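Side-chain contact in alpha-galactosidase (Umbelopsis vinacea, PDB 3A5V), which hydrolyses terminal alpha-galactosyl groups from galactosides as a tetrameric, N-glycosylated enzyme of glycoside hydrolase family 27: residues Lys41-Asn46 with Ile284-Glu289. Sequence-based numbering, arbitrary orientation.
Sequences KDLGYN and IIMNKE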
loop_
_atom_site.group_PDB
_atom_site.type_symbol
_atom_site.label_atom_id
_atom_site.label_comp_id
_atom_site.label_asym_id
_atom_site.label_seq_id
_atom_site.Cartn_x
_atom_site.Cartn_y
_atom_site.Cartn_z
ATOM N N LYS A 41 -41.400 13.817 5.864
ATOM C CA LYS A 41 -41.669 12.589 6.588
ATOM C C LYS A 41 -42.399 11.544 5.734
ATOM O O LYS A 41 -41.968 10.381 5.648
ATOM C CB LYS A 41 -42.468 12.859 7.879
ATOM C CG LYS A 41 -42.898 11.552 8.558
ATOM C CD LYS A 41 -43.725 11.816 9.829
ATOM C CE LYS A 41 -45.088 12.365 9.497
ATOM N NZ LYS A 41 -45.973 12.203 10.705
ATOM N N ASP A 42 -43.505 11.949 5.114
ATOM C CA ASP A 42 -44.309 11.011 4.349
ATOM C C ASP A 42 -43.636 10.577 3.042
ATOM O O ASP A 42 -43.992 9.543 2.483
ATOM C CB ASP A 42 -45.700 11.580 4.084
ATOM C CG ASP A 42 -46.521 11.741 5.373
ATOM O OD1 ASP A 42 -46.433 10.882 6.274
ATOM O OD2 ASP A 42 -47.237 12.742 5.475
ATOM N N LEU A 43 -42.668 11.362 2.562
ATOM C CA LEU A 43 -41.842 10.939 1.418
ATOM C C LEU A 43 -40.851 9.824 1.782
ATOM O O LEU A 43 -40.357 9.113 0.904
ATOM C CB LEU A 43 -41.119 12.136 0.802
ATOM C CG LEU A 43 -42.028 13.119 0.052
ATOM C CD1 LEU A 43 -41.349 14.475 -0.092
ATOM C CD2 LEU A 43 -42.447 12.593 -1.312
ATOM N N GLY A 44 -40.569 9.671 3.077
ATOM C CA GLY A 44 -39.658 8.626 3.552
ATOM C C GLY A 44 -38.552 9.104 4.470
ATOM O O GLY A 44 -37.894 8.281 5.095
ATOM N N TYR A 45 -38.335 10.425 4.559
ATOM C CA TYR A 45 -37.254 10.961 5.398
ATOM C C TYR A 45 -37.719 10.991 6.855
ATOM O O TYR A 45 -38.279 11.997 7.322
ATOM C CB TYR A 45 -36.852 12.381 4.985
ATOM C CG TYR A 45 -36.453 12.595 3.530
ATOM C CD1 TYR A 45 -37.410 12.926 2.568
ATOM C CD2 TYR A 45 -35.110 12.544 3.140
ATOM C CE1 TYR A 45 -37.048 13.180 1.231
ATOM C CE2 TYR A 45 -34.726 12.784 1.793
ATOM C CZ TYR A 45 -35.693 13.108 0.858
ATOM O OH TYR A 45 -35.329 13.357 -0.452
ATOM N N ASN A 46 -37.481 9.899 7.565
ATOM C CA ASN A 46 -38.104 9.712 8.864
ATOM C C ASN A 46 -37.136 9.723 10.038
ATOM O O ASN A 46 -37.583 9.794 11.181
ATOM C CB ASN A 46 -39.037 8.479 8.870
ATOM C CG ASN A 46 -38.273 7.146 8.829
ATOM O OD1 ASN A 46 -38.632 6.184 9.532
ATOM N ND2 ASN A 46 -37.211 7.095 8.057
ATOM N N ILE A 284 -35.814 18.996 -6.214
ATOM C CA ILE A 284 -34.761 17.959 -6.138
ATOM C C ILE A 284 -35.034 16.875 -5.070
ATOM O O ILE A 284 -34.830 15.678 -5.307
ATOM C CB ILE A 284 -33.342 18.588 -5.913
ATOM C CG1 ILE A 284 -32.994 19.637 -7.004
ATOM C CG2 ILE A 284 -32.236 17.479 -5.804
ATOM C CD1 ILE A 284 -33.012 19.105 -8.476
ATOM N N ILE A 285 -35.504 17.281 -3.893
ATOM C CA ILE A 285 -35.595 16.319 -2.782
ATOM C C ILE A 285 -36.996 15.719 -2.571
ATOM O O ILE A 285 -37.164 14.829 -1.732
ATOM C CB ILE A 285 -35.019 16.884 -1.454
ATOM C CG1 ILE A 285 -35.941 17.972 -0.857
ATOM C CG2 ILE A 285 -33.536 17.376 -1.665
ATOM C CD1 ILE A 285 -35.496 18.493 0.527
ATOM N N MET A 286 -37.998 16.213 -3.302
ATOM C CA MET A 286 -39.368 15.730 -3.072
ATOM C C MET A 286 -39.988 15.065 -4.286
ATOM O O MET A 286 -41.215 15.076 -4.450
ATOM C CB MET A 286 -40.292 16.857 -2.561
ATOM C CG MET A 286 -39.812 17.537 -1.272
ATOM S SD MET A 286 -41.083 18.715 -0.712
ATOM C CE MET A 286 -40.343 19.354 0.792
ATOM N N ASN A 287 -39.149 14.485 -5.134
ATOM C CA ASN A 287 -39.648 13.825 -6.334
ATOM C C ASN A 287 -39.842 12.346 -6.019
ATOM O O ASN A 287 -38.868 11.607 -5.890
ATOM C CB ASN A 287 -38.669 14.042 -7.503
ATOM C CG ASN A 287 -39.155 13.416 -8.815
ATOM O OD1 ASN A 287 -39.673 12.298 -8.825
ATOM N ND2 ASN A 287 -38.971 14.135 -9.927
ATOM N N LYS A 288 -41.095 11.915 -5.890
ATOM C CA LYS A 288 -41.398 10.533 -5.485
ATOM C C LYS A 288 -40.832 9.480 -6.420
ATOM O O LYS A 288 -40.524 8.387 -5.977
ATOM C CB LYS A 288 -42.923 10.303 -5.347
ATOM C CG LYS A 288 -43.577 11.151 -4.240
ATOM C CD LYS A 288 -45.108 10.965 -4.256
ATOM C CE LYS A 288 -45.786 11.944 -3.319
ATOM N NZ LYS A 288 -47.262 11.615 -3.283
ATOM N N GLU A 289 -40.739 9.793 -7.716
ATOM C CA GLU A 289 -40.267 8.821 -8.707
ATOM C C GLU A 289 -38.758 8.575 -8.554
ATOM O O GLU A 289 -38.295 7.460 -8.739
ATOM C CB GLU A 289 -40.608 9.286 -10.131
ATOM C CG GLU A 289 -42.130 9.487 -10.356
ATOM C CD GLU A 289 -42.518 9.590 -11.826
ATOM O OE1 GLU A 289 -41.786 9.077 -12.698
ATOM O OE2 GLU A 289 -43.573 10.191 -12.118
#
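Tyr45 and Ile285 illustrate how a buried phenol can tie off a helix end: Tyr45 OH donates to Ile285 O at 2.7 Å, approaching in the carbonyl plane on a lone pair, with a C=O...O angle of 129°. The acceptor lies at the edge of the ring, near its plane, and the hydroxyl is also hydrogen-bonded to Tyr258 OH, giving that oxygen two hydrogen-bonding partners on this buried side. Leu40 and Leu270 touch the Tyr45 side chain. A phenylalanine here would probably leave the carbonyl of Ile285, where helix 279-285 ends, without its phenolic donor and Tyr258 OH without this partner. In the (beta/alpha)8 barrel of this family, the contact joins the turn between helix 40-43 and strand 47-49 to the break between helices 279-285 and 288-294. The turn begins with a Schellman motif at Gly44, whose positive phi of 129° lets the chain leave the helix and carry Tyr45 inward. Against the buried, hydrogen-bonded Tyr45, the part nearer solvent is wholly apolar. The two methyls of Leu43 divide the work: CD1 meets Met286 CB at 3.6 Å, and CD2 presses on Lys288 CG at 3.5 Å, slightly tighter than ordinary van der Waals contact. Leu43 crosses both partners at about a right angle. Met286, extended beyond CG (chi2 -174°), touches Leu43 with the base of its chain and leads its sulfur end away, whereas exposed Lys288 is tight at CG alone: its extended aliphatic chain lies more loosely by CE, 3.9 Å from Leu43 CD2, and continues outward to solvent.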